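Local coordinates for protein GLB-12 (Caenorhabditis elegans, PDB 4BJA), which binds heme and acts as a redox-signalling globin needed for reproduction, and may also bind and carry oxygen, at residues 131-134 against 135-139; 125-128 against 129-132; 140-144 against 145-149. The protein carries 1 engineered substitution. All blocks are in the same frame, centred on the assembly; numbering follows the deposited sequence.

Interaction 1. Residues 131-134 against 135-139. With HEM (protoporphyrin IX containing Fe), chain B.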
loop_
_atom_site.group_PDB
_atom_site.type_symbol
_atom_site.label_atom_id
_atom_site.label_comp_id
_atom_site.label_asym_id
_atom_site.label_seq_id
_atom_site.Cartn_x
_atom_site.Cartn_y
_atom_site.Cartn_z
ATOM N N GLY A 131 -7.509 24.106 1.662
ATOM C CA GLY A 131 -7.021 24.767 0.452
ATOM C C GLY A 131 -5.505 24.753 0.359
ATOM O O GLY A 131 -4.964 24.609 -0.735
ATOM N N PHE A 132 -4.826 24.876 1.504
ATOM C CA PHE A 132 -3.374 24.871 1.531
ATOM C C PHE A 132 -2.900 23.548 0.949
ATOM O O PHE A 132 -1.989 23.507 0.144
ATOM C CB PHE A 132 -2.822 25.028 2.949
ATOM C CG PHE A 132 -1.342 24.842 3.031
ATOM C CD1 PHE A 132 -0.469 25.919 2.825
ATOM C CD2 PHE A 132 -0.790 23.591 3.329
ATOM C CE1 PHE A 132 0.935 25.726 2.906
ATOM C CE2 PHE A 132 0.579 23.400 3.407
ATOM C CZ PHE A 132 1.465 24.486 3.179
ATOM N N LEU A 133 -3.531 22.456 1.359
ATOM C CA LEU A 133 -3.084 21.164 0.851
ATOM C C LEU A 133 -3.510 20.944 -0.596
ATOM O O LEU A 133 -2.747 20.401 -1.381
ATOM C CB LEU A 133 -3.604 20.027 1.740
ATOM C CG LEU A 133 -2.974 19.937 3.131
ATOM C CD1 LEU A 133 -3.720 18.888 3.945
ATOM C CD2 LEU A 133 -1.480 19.546 3.030
ATOM N N GLU A 134 -4.740 21.327 -0.946
ATOM C CA GLU A 134 -5.197 21.203 -2.335
ATOM C C GLU A 134 -4.218 21.878 -3.300
ATOM O O GLU A 134 -3.845 21.320 -4.335
ATOM C CB GLU A 134 -6.606 21.787 -2.468
ATOM C CG GLU A 134 -7.460 21.058 -3.471
ATOM C CD GLU A 134 -7.659 21.819 -4.747
ATOM O OE1 GLU A 134 -6.727 22.533 -5.200
ATOM O OE2 GLU A 134 -8.783 21.702 -5.306
ATOM N N GLN A 135 -3.769 23.068 -2.925
ATOM C CA GLN A 135 -2.797 23.809 -3.710
ATOM C C GLN A 135 -1.361 23.294 -3.632
ATOM O O GLN A 135 -0.667 23.286 -4.642
ATOM C CB GLN A 135 -2.831 25.309 -3.328
ATOM C CG GLN A 135 -3.897 26.085 -4.104
ATOM C CD GLN A 135 -3.515 27.542 -4.407
ATOM O OE1 GLN A 135 -2.433 28.020 -4.037
ATOM N NE2 GLN A 135 -4.420 28.255 -5.087
ATOM N N ASN A 136 -0.910 22.881 -2.446
ATOM C CA ASN A 136 0.521 22.643 -2.229
ATOM C C ASN A 136 0.979 21.209 -2.054
ATOM O O ASN A 136 2.155 20.930 -2.200
ATOM C CB ASN A 136 1.036 23.474 -1.059
ATOM C CG ASN A 136 0.811 24.968 -1.289
ATOM O OD1 ASN A 136 1.285 25.517 -2.280
ATOM N ND2 ASN A 136 0.064 25.603 -0.415
ATOM N N GLN A 137 0.060 20.314 -1.694
ATOM C CA GLN A 137 0.421 18.904 -1.561
ATOM C C GLN A 137 0.938 18.361 -2.886
ATOM O O GLN A 137 0.248 18.475 -3.903
ATOM C CB GLN A 137 -0.801 18.099 -1.128
ATOM C CG GLN A 137 -0.572 16.557 -1.158
ATOM C CD GLN A 137 0.354 16.091 -0.066
ATOM O OE1 GLN A 137 0.849 16.893 0.731
ATOM N NE2 GLN A 137 0.598 14.770 -0.011
ATOM N N ASN A 138 2.135 17.787 -2.872
ATOM C CA ASN A 138 2.863 17.515 -4.109
ATOM C C ASN A 138 3.963 16.484 -3.887
ATOM O O ASN A 138 5.026 16.794 -3.339
ATOM C CB ASN A 138 3.451 18.833 -4.654
ATOM C CG ASN A 138 4.111 18.679 -6.015
ATOM O OD1 ASN A 138 4.455 19.678 -6.665
ATOM N ND2 ASN A 138 4.287 17.443 -6.460
ATOM N N GLN A 139 3.708 15.254 -4.333
ATOM C CA GLN A 139 4.669 14.141 -4.212
ATOM C C GLN A 139 6.059 14.368 -4.883
ATOM O O GLN A 139 7.037 13.665 -4.583
ATOM C CB GLN A 139 4.013 12.852 -4.744
ATOM C CG GLN A 139 2.591 12.565 -4.171
ATOM C CD GLN A 139 2.085 11.176 -4.567
ATOM O OE1 GLN A 139 0.971 11.004 -5.080
ATOM N NE2 GLN A 139 2.911 10.186 -4.332
HETATM C CHA HEM B . -8.525 17.853 9.979
HETATM C CHB HEM B . -5.717 14.012 10.879
HETATM C CHC HEM B . -2.136 16.042 8.397
HETATM C CHD HEM B . -4.641 20.150 8.197
HETATM C C1A HEM B . -8.087 16.636 10.375
HETATM C C2A HEM B . -8.902 15.614 11.006
HETATM C C3A HEM B . -8.095 14.566 11.244
HETATM C C4A HEM B . -6.765 14.897 10.783
HETATM C CMA HEM B . -8.439 13.209 11.915
HETATM C CAA HEM B . -10.432 15.757 11.302
HETATM C CBA HEM B . -11.249 14.711 10.529
HETATM C CGA HEM B . -11.042 14.962 9.102
HETATM O O1A HEM B . -11.171 16.144 8.677
HETATM O O2A HEM B . -10.700 13.963 8.416
HETATM C C1B HEM B . -4.545 14.237 10.221
HETATM C C2B HEM B . -3.488 13.248 10.049
HETATM C C3B HEM B . -2.523 13.800 9.368
HETATM C C4B HEM B . -2.904 15.161 9.088
HETATM C CMB HEM B . -3.540 11.802 10.567
HETATM C CAB HEM B . -1.227 13.064 8.936
HETATM C CBB HEM B . -0.159 13.764 8.640
HETATM C C1C HEM B . -2.505 17.314 8.116
HETATM C C2C HEM B . -1.692 18.280 7.420
HETATM C C3C HEM B . -2.377 19.408 7.352
HETATM C C4C HEM B . -3.638 19.220 8.035
HETATM C CMC HEM B . -0.290 17.989 6.833
HETATM C CAC HEM B . -1.863 20.703 6.682
HETATM C CBC HEM B . -2.772 21.549 6.230
HETATM C C1D HEM B . -5.864 19.928 8.722
HETATM C C2D HEM B . -6.826 20.948 9.016
HETATM C C3D HEM B . -8.023 20.233 9.557
HETATM C C4D HEM B . -7.680 18.839 9.541
HETATM C CMD HEM B . -6.700 22.477 8.827
HETATM C CAD HEM B . -9.334 20.865 10.061
HETATM C CBD HEM B . -9.252 20.870 11.596
HETATM C CGD HEM B . -8.217 21.823 12.190
HETATM O O1D HEM B . -7.802 22.812 11.550
HETATM O O2D HEM B . -7.826 21.587 13.341
HETATM N NA HEM B . -6.769 16.176 10.259
HETATM N NB HEM B . -4.163 15.430 9.614
HETATM N NC HEM B . -3.683 17.934 8.473
HETATM N ND HEM B . -6.400 18.680 9.060
HETATM FE FE HEM B . -5.273 17.064 9.375
#
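Phe132 and Asn136, one turn apart on the short helix 131-136 that joins the heme-bearing helix 113-126 to helix 144-160 of the globin fold, meet at about a right angle. ND2 of Asn136 lies over one face of the ring, 3.2 Å above the ring plane and displaced toward the rim, so that it sits nearest CD1 and CE1 rather than the ring centre. The two planes are inclined by 57°, so ND2 leans on the ring and the amide is not stacked flat on it. Phe132 presents that face because its CG stands anti to the backbone N (chi1 172°), while the ring meets Tyr144 edge-to-face. ND2 also makes a weak hydrogen bond to Phe132 O, a carbonyl already engaged by Asn136 N at 2.9 Å.

Leu133 points the other way, into the heme pocket: its CG touches the vinyl carbon CBC of the heme at 3.5 Å, and CD1 reaches C3C of the same pyrrole at 3.7 Å. Phe207 of helix 185-214 packs against this leucine as well. The helix ends where Gln137 leaves helical torsions. Its side chain is hydrogen-bonded to Tyr144 N through OE1 and to Asn143 OD1 through NE2, and the turn is closed as Gln137 N donates to Leu133 O over 2.8 Å, with an N-H...O angle of 156°.

Interaction 2. Residues 125-128 against 129-132. With HEM (protoporphyrin IX containing Fe), chain B; SO4 (sulfate ion), chain C; ACT (acetate ion), chain E.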
loop_
_atom_site.group_PDB
_atom_site.type_symbol
_atom_site.label_atom_id
_atom_site.label_comp_id
_atom_site.label_asym_id
_atom_site.label_seq_id
_atom_site.Cartn_x
_atom_site.Cartn_y
_atom_site.Cartn_z
ATOM N N ARG A 125 -8.916 11.611 2.037
ATOM C CA ARG A 125 -9.850 12.290 1.136
ATOM C C ARG A 125 -10.358 13.603 1.710
ATOM O O ARG A 125 -10.524 14.568 0.961
ATOM C CB ARG A 125 -11.078 11.382 0.831
ATOM C CG ARG A 125 -10.708 10.096 0.101
ATOM C CD ARG A 125 -11.951 9.423 -0.534
ATOM N NE ARG A 125 -13.039 9.306 0.431
ATOM C CZ ARG A 125 -13.212 8.278 1.261
ATOM N NH1 ARG A 125 -12.369 7.244 1.257
ATOM N NH2 ARG A 125 -14.251 8.272 2.094
ATOM N N SER A 126 -10.569 13.647 3.030
ATOM C CA SER A 126 -11.178 14.798 3.654
ATOM C C SER A 126 -10.245 15.993 3.637
ATOM O O SER A 126 -10.685 17.153 3.689
ATOM C CB SER A 126 -11.554 14.475 5.089
ATOM O OG SER A 126 -11.762 15.678 5.804
ATOM N N HIS A 127 -8.960 15.715 3.569
ATOM C CA HIS A 127 -7.976 16.825 3.556
ATOM C C HIS A 127 -7.959 17.612 2.275
ATOM O O HIS A 127 -7.339 18.683 2.223
ATOM C CB HIS A 127 -6.565 16.294 3.959
ATOM C CG HIS A 127 -6.391 16.158 5.448
ATOM N ND1 HIS A 127 -6.944 15.128 6.175
ATOM C CD2 HIS A 127 -5.745 16.943 6.348
ATOM C CE1 HIS A 127 -6.643 15.275 7.456
ATOM N NE2 HIS A 127 -5.934 16.386 7.585
ATOM N N VAL A 128 -8.612 17.103 1.223
ATOM C CA VAL A 128 -8.656 17.816 -0.040
ATOM C C VAL A 128 -9.418 19.146 0.145
ATOM O O VAL A 128 -9.224 20.088 -0.620
ATOM C CB VAL A 128 -9.272 16.951 -1.138
ATOM C CG1 VAL A 128 -9.480 17.744 -2.421
ATOM C CG2 VAL A 128 -8.367 15.708 -1.411
ATOM N N ARG A 129 -10.241 19.216 1.190
ATOM C CA ARG A 129 -11.001 20.437 1.526
ATOM C C ARG A 129 -10.111 21.568 2.079
ATOM O O ARG A 129 -10.550 22.734 2.148
ATOM C CB ARG A 129 -12.083 20.142 2.580
ATOM C CG ARG A 129 -13.106 19.053 2.203
ATOM C CD ARG A 129 -14.358 19.091 3.104
ATOM N NE ARG A 129 -15.546 19.588 2.390
ATOM C CZ ARG A 129 -16.353 18.828 1.638
ATOM N NH1 ARG A 129 -16.112 17.525 1.488
ATOM N NH2 ARG A 129 -17.399 19.372 1.025
ATOM N N GLN A 130 -8.906 21.212 2.522
ATOM C CA GLN A 130 -7.936 22.176 3.039
ATOM C C GLN A 130 -7.241 22.821 1.874
ATOM O O GLN A 130 -6.488 22.181 1.157
ATOM C CB GLN A 130 -6.911 21.512 3.975
ATOM C CG GLN A 130 -7.502 20.790 5.194
ATOM C CD GLN A 130 -8.553 21.602 5.958
ATOM O OE1 GLN A 130 -8.519 22.830 5.968
ATOM N NE2 GLN A 130 -9.473 20.903 6.628
ATOM N N GLY A 131 -7.509 24.106 1.662
ATOM C CA GLY A 131 -7.021 24.767 0.452
ATOM C C GLY A 131 -5.505 24.753 0.359
ATOM O O GLY A 131 -4.964 24.609 -0.735
ATOM N N PHE A 132 -4.826 24.876 1.504
ATOM C CA PHE A 132 -3.374 24.871 1.531
ATOM C C PHE A 132 -2.900 23.548 0.949
ATOM O O PHE A 132 -1.989 23.507 0.144
ATOM C CB PHE A 132 -2.822 25.028 2.949
ATOM C CG PHE A 132 -1.342 24.842 3.031
ATOM C CD1 PHE A 132 -0.469 25.919 2.825
ATOM C CD2 PHE A 132 -0.790 23.591 3.329
ATOM C CE1 PHE A 132 0.935 25.726 2.906
ATOM C CE2 PHE A 132 0.579 23.400 3.407
ATOM C CZ PHE A 132 1.465 24.486 3.179
HETATM C CHA HEM B . -8.525 17.853 9.979
HETATM C CHB HEM B . -5.717 14.012 10.879
HETATM C CHC HEM B . -2.136 16.042 8.397
HETATM C CHD HEM B . -4.641 20.150 8.197
HETATM C C1A HEM B . -8.087 16.636 10.375
HETATM C C2A HEM B . -8.902 15.614 11.006
HETATM C C3A HEM B . -8.095 14.566 11.244
HETATM C C4A HEM B . -6.765 14.897 10.783
HETATM C CMA HEM B . -8.439 13.209 11.915
HETATM C CAA HEM B . -10.432 15.757 11.302
HETATM C CBA HEM B . -11.249 14.711 10.529
HETATM C CGA HEM B . -11.042 14.962 9.102
HETATM O O1A HEM B . -11.171 16.144 8.677
HETATM O O2A HEM B . -10.700 13.963 8.416
HETATM C C1B HEM B . -4.545 14.237 10.221
HETATM C C2B HEM B . -3.488 13.248 10.049
HETATM C C3B HEM B . -2.523 13.800 9.368
HETATM C C4B HEM B . -2.904 15.161 9.088
HETATM C CMB HEM B . -3.540 11.802 10.567
HETATM C CAB HEM B . -1.227 13.064 8.936
HETATM C CBB HEM B . -0.159 13.764 8.640
HETATM C C1C HEM B . -2.505 17.314 8.116
HETATM C C2C HEM B . -1.692 18.280 7.420
HETATM C C3C HEM B . -2.377 19.408 7.352
HETATM C C4C HEM B . -3.638 19.220 8.035
HETATM C CMC HEM B . -0.290 17.989 6.833
HETATM C CAC HEM B . -1.863 20.703 6.682
HETATM C CBC HEM B . -2.772 21.549 6.230
HETATM C C1D HEM B . -5.864 19.928 8.722
HETATM C C2D HEM B . -6.826 20.948 9.016
HETATM C C3D HEM B . -8.023 20.233 9.557
HETATM C C4D HEM B . -7.680 18.839 9.541
HETATM C CMD HEM B . -6.700 22.477 8.827
HETATM C CAD HEM B . -9.334 20.865 10.061
HETATM C CBD HEM B . -9.252 20.870 11.596
HETATM C CGD HEM B . -8.217 21.823 12.190
HETATM O O1D HEM B . -7.802 22.812 11.550
HETATM O O2D HEM B . -7.826 21.587 13.341
HETATM N NA HEM B . -6.769 16.176 10.259
HETATM N NB HEM B . -4.163 15.430 9.614
HETATM N NC HEM B . -3.683 17.934 8.473
HETATM N ND HEM B . -6.400 18.680 9.060
HETATM FE FE HEM B . -5.273 17.064 9.375
HETATM S S SO4 C . -10.698 5.531 -1.854
HETATM O O1 SO4 C . -9.871 5.520 -3.066
HETATM O O2 SO4 C . -10.105 6.510 -0.957
HETATM O O3 SO4 C . -12.059 5.897 -2.190
HETATM O O4 SO4 C . -10.717 4.213 -1.198
HETATM C C ACT E . -12.739 21.157 8.676
HETATM O O ACT E . -12.379 20.226 7.949
HETATM O OXT ACT E . -13.084 20.802 9.826
HETATM C CH3 ACT E . -12.745 22.527 8.125
HETATM O O HOH W 1 -9.174 17.610 6.771
#
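In both His127 and Gln130, CG stands beside the backbone N and anti to the carbonyl carbon (chi1 -81° and -58°), and this brings the imidazole and the glutamine chain down on the same side of the heme, CD2 of His127 lying 4.4 Å from CG of Gln130. A bend at chi2 (-47°) folds the glutamine amide across pyrrole D, where NE2 of Gln130 approaches C3D of the heme to 3.3 Å. The chain between them turns tightly: Arg129 N donates to Ser126 O, and Gln130 N to His127 O, each three residues back. Gln130 then serves as the N-cap residue of helix 131-136.

His127 NE2 binds the heme iron at 2.0 Å, as the proximal histidine does in globins. On the far side of the ring, ND1 is hydrogen-bonded to Thr123 O, which fixes the rotation of the imidazole. A water sits 3.3 Å above the imidazole plane, over its centre, and receives a weak bond from Gln130 NE2. The oxygen of this water also lies near propionate O1A of the heme. In the conformer described, Ser126 OG is 3.0 Å from heme O1A, with O2A of the same carboxylate also close.

His92 occupies the opposite axial site, so the iron carries two imidazoles; an external ligand such as oxygen would probably have to displace one of them, as in other six-coordinate globins.

Interaction 3. Residues 140-144 against 145-149; sequences MEKNY and FEIVI. With HEM (protoporphyrin IX containing Fe), chain B.
Asn143 O accepts from Ile147 N over 2.9 Å, and Tyr144 O from Val148 N over 3.1 Å; with these bonds the irregular chain of 140-143 passes into the first turn of helix 144-160. The Asn143 side chain turns back over the same end. With chi1 at 177° it extends away from its own N, which carries OD1 to the N-H groups that the opening turn leaves without carbonyls: Glu146 N lies 3.1 Å from OD1 in a nearly straight bond (165°), entering from well above the amide plane, and the bond from Phe145 N is weak.

This is an N-cap, with Glu146 at the position that would complete a capping box. Here a water stands in for the direct bond, accepting from Asn143 N at 2.8 Å and donating weakly to Glu146 OE1, while another accepts from Asn143 ND2 and donates weakly to OE2 of that glutamate. Gln137 NE2 also donates to OD1, and ND2 is bonded to Thr204 OG1, so both ends of the buried amide are held. Replacing Asn143 by alanine removes the amide, and would probably leave Glu146 N and Gln137 NE2 without their shared acceptor and Thr204 without its partner.

On the other side of the turn, Tyr144 and Ile147 lie side by side, CD1 to CD1 at 4.0 Å, and the aliphatic part of Lys142 crosses the tip of the isoleucine. Facing the heme, Phe145 turns a ring edge to the porphyrin, with the meso carbon CHC lying in the phenyl plane, 3.8 Å from CD1. Val148 packs CB against the vinyl carbon CBB of the heme at 3.5 Å, and it also touches Phe58 and Ile61 of helix 50-65.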
loop_
_atom_site.group_PDB
_atom_site.type_symbol
_atom_site.label_atom_id
_atom_site.label_comp_id
_atom_site.label_asym_id
_atom_site.label_seq_id
_atom_site.Cartn_x
_atom_site.Cartn_y
_atom_site.Cartn_z
ATOM N N MET A 140 6.136 15.340 -5.792
ATOM C CA MET A 140 7.391 15.708 -6.475
ATOM C C MET A 140 8.269 16.621 -5.598
ATOM O O MET A 140 9.490 16.715 -5.801
ATOM C CB MET A 140 7.093 16.276 -7.875
ATOM C CG MET A 140 6.723 15.241 -8.910
ATOM S SD MET A 140 7.855 13.826 -8.917
ATOM C CE MET A 140 9.353 14.505 -9.661
ATOM N N GLU A 141 7.635 17.281 -4.631
ATOM C CA GLU A 141 8.192 18.422 -3.917
ATOM C C GLU A 141 8.020 18.433 -2.387
ATOM O O GLU A 141 8.993 18.312 -1.663
ATOM C CB GLU A 141 7.535 19.693 -4.453
ATOM C CG GLU A 141 7.963 21.005 -3.835
ATOM C CD GLU A 141 7.558 22.198 -4.710
ATOM O OE1 GLU A 141 6.952 21.982 -5.791
ATOM O OE2 GLU A 141 7.858 23.352 -4.315
ATOM N N LYS A 142 6.799 18.623 -1.898
ATOM C CA LYS A 142 6.505 18.402 -0.485
ATOM C C LYS A 142 5.264 17.555 -0.329
ATOM O O LYS A 142 4.183 17.926 -0.780
ATOM C CB LYS A 142 6.321 19.707 0.297
ATOM C CG LYS A 142 7.676 20.443 0.605
ATOM C CD LYS A 142 7.414 21.706 1.428
ATOM C CE LYS A 142 8.644 22.131 2.256
ATOM N NZ LYS A 142 9.860 22.260 1.427
ATOM N N ASN A 143 5.431 16.447 0.367
ATOM C CA ASN A 143 4.264 15.671 0.807
ATOM C C ASN A 143 4.041 15.977 2.292
ATOM O O ASN A 143 4.808 15.534 3.122
ATOM C CB ASN A 143 4.558 14.175 0.584
ATOM C CG ASN A 143 3.447 13.289 1.066
ATOM O OD1 ASN A 143 2.655 13.676 1.925
ATOM N ND2 ASN A 143 3.352 12.092 0.477
ATOM N N TYR A 144 3.025 16.774 2.615
ATOM C CA TYR A 144 2.827 17.258 3.984
ATOM C C TYR A 144 2.397 16.145 4.937
ATOM O O TYR A 144 2.658 16.239 6.118
ATOM C CB TYR A 144 1.837 18.462 4.023
ATOM C CG TYR A 144 2.426 19.679 3.348
ATOM C CD1 TYR A 144 3.248 20.553 4.055
ATOM C CD2 TYR A 144 2.190 19.915 1.997
ATOM C CE1 TYR A 144 3.790 21.667 3.423
ATOM C CE2 TYR A 144 2.749 21.015 1.359
ATOM C CZ TYR A 144 3.541 21.861 2.077
ATOM O OH TYR A 144 4.082 22.955 1.429
ATOM N N PHE A 145 1.752 15.078 4.445
ATOM C CA PHE A 145 1.453 13.975 5.330
ATOM C C PHE A 145 2.735 13.291 5.739
ATOM O O PHE A 145 2.908 12.906 6.910
ATOM C CB PHE A 145 0.545 12.962 4.614
ATOM C CG PHE A 145 -0.741 13.564 4.127
ATOM C CD1 PHE A 145 -1.547 14.305 5.013
ATOM C CD2 PHE A 145 -1.092 13.478 2.774
ATOM C CE1 PHE A 145 -2.747 14.878 4.539
ATOM C CE2 PHE A 145 -2.263 14.053 2.310
ATOM C CZ PHE A 145 -3.085 14.755 3.193
ATOM N N GLU A 146 3.653 13.158 4.771
ATOM C CA GLU A 146 4.936 12.590 5.058
ATOM C C GLU A 146 5.763 13.497 6.025
ATOM O O GLU A 146 6.367 13.015 6.983
ATOM C CB GLU A 146 5.673 12.357 3.740
ATOM C CG GLU A 146 7.030 11.740 3.929
ATOM C CD GLU A 146 7.711 11.587 2.598
ATOM O OE1 GLU A 146 8.217 12.598 2.080
ATOM O OE2 GLU A 146 7.716 10.470 2.036
ATOM N N ILE A 147 5.722 14.806 5.803
ATOM C CA ILE A 147 6.485 15.730 6.637
ATOM C C ILE A 147 6.003 15.596 8.106
ATOM O O ILE A 147 6.799 15.475 9.045
ATOM C CB ILE A 147 6.296 17.171 6.120
ATOM C CG1 ILE A 147 7.091 17.357 4.813
ATOM C CG2 ILE A 147 6.734 18.210 7.228
ATOM C CD1 ILE A 147 6.762 18.567 3.980
ATOM N N VAL A 148 4.688 15.551 8.306
ATOM C CA VAL A 148 4.150 15.483 9.665
ATOM C C VAL A 148 4.484 14.145 10.291
ATOM O O VAL A 148 4.975 14.055 11.452
ATOM C CB VAL A 148 2.608 15.701 9.632
ATOM C CG1 VAL A 148 1.976 15.359 10.968
ATOM C CG2 VAL A 148 2.294 17.201 9.273
ATOM N N ILE A 149 4.156 13.061 9.573
ATOM C CA ILE A 149 4.342 11.731 10.174
ATOM C C ILE A 149 5.814 11.425 10.382
ATOM O O ILE A 149 6.158 10.784 11.350
ATOM C CB ILE A 149 3.623 10.630 9.395
ATOM C CG1 ILE A 149 2.141 10.899 9.542
ATOM C CG2 ILE A 149 4.048 9.235 9.938
ATOM C CD1 ILE A 149 1.601 10.562 10.889
HETATM C CHA HEM B . -8.525 17.853 9.979
HETATM C CHB HEM B . -5.717 14.012 10.879
HETATM C CHC HEM B . -2.136 16.042 8.397
HETATM C CHD HEM B . -4.641 20.150 8.197
HETATM C C1A HEM B . -8.087 16.636 10.375
HETATM C C2A HEM B . -8.902 15.614 11.006
HETATM C C3A HEM B . -8.095 14.566 11.244
HETATM C C4A HEM B . -6.765 14.897 10.783
HETATM C CMA HEM B . -8.439 13.209 11.915
HETATM C CAA HEM B . -10.432 15.757 11.302
HETATM C CBA HEM B . -11.249 14.711 10.529
HETATM C CGA HEM B . -11.042 14.962 9.102
HETATM O O1A HEM B . -11.171 16.144 8.677
HETATM O O2A HEM B . -10.700 13.963 8.416
HETATM C C1B HEM B . -4.545 14.237 10.221
HETATM C C2B HEM B . -3.488 13.248 10.049
HETATM C C3B HEM B . -2.523 13.800 9.368
HETATM C C4B HEM B . -2.904 15.161 9.088
HETATM C CMB HEM B . -3.540 11.802 10.567
HETATM C CAB HEM B . -1.227 13.064 8.936
HETATM C CBB HEM B . -0.159 13.764 8.640
HETATM C C1C HEM B . -2.505 17.314 8.116
HETATM C C2C HEM B . -1.692 18.280 7.420
HETATM C C3C HEM B . -2.377 19.408 7.352
HETATM C C4C HEM B . -3.638 19.220 8.035
HETATM C CMC HEM B . -0.290 17.989 6.833
HETATM C CAC HEM B . -1.863 20.703 6.682
HETATM C CBC HEM B . -2.772 21.549 6.230
HETATM C C1D HEM B . -5.864 19.928 8.722
HETATM C C2D HEM B . -6.826 20.948 9.016
HETATM C C3D HEM B . -8.023 20.233 9.557
HETATM C C4D HEM B . -7.680 18.839 9.541
HETATM C CMD HEM B . -6.700 22.477 8.827
HETATM C CAD HEM B . -9.334 20.865 10.061
HETATM C CBD HEM B . -9.252 20.870 11.596
HETATM C CGD HEM B . -8.217 21.823 12.190
HETATM O O1D HEM B . -7.802 22.812 11.550
HETATM O O2D HEM B . -7.826 21.587 13.341
HETATM N NA HEM B . -6.769 16.176 10.259
HETATM N NB HEM B . -4.163 15.430 9.614
HETATM N NC HEM B . -3.683 17.934 8.473
HETATM N ND HEM B . -6.400 18.680 9.060
HETATM FE FE HEM B . -5.273 17.064 9.375
HETATM O O HOH W 2 7.966 15.888 1.406
HETATM O O HOH W 3 6.234 10.929 -0.208
#

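Overall arrangement
All three contacts border the heme. Interactions 1 and 2 share Gly131 and Phe132. Interaction 3, on the next helix and nearest the centre of the chain, is the most buried, with no exposed residue among those that touch, whereas the others each include exposed ones. Interaction 2 is the polar one, with metal coordination and propionate contacts, whereas interactions 1 and 3 meet the porphyrin mainly through hydrocarbon groups and keep their polar atoms for helix ends: a C-terminal turn in one, a side-chain cap in the other. These two ends are tied by Gln137, whose OE1 reaches Tyr144 N at 2.9 Å. Leu133 and Phe145 both pack against His127, joining all three.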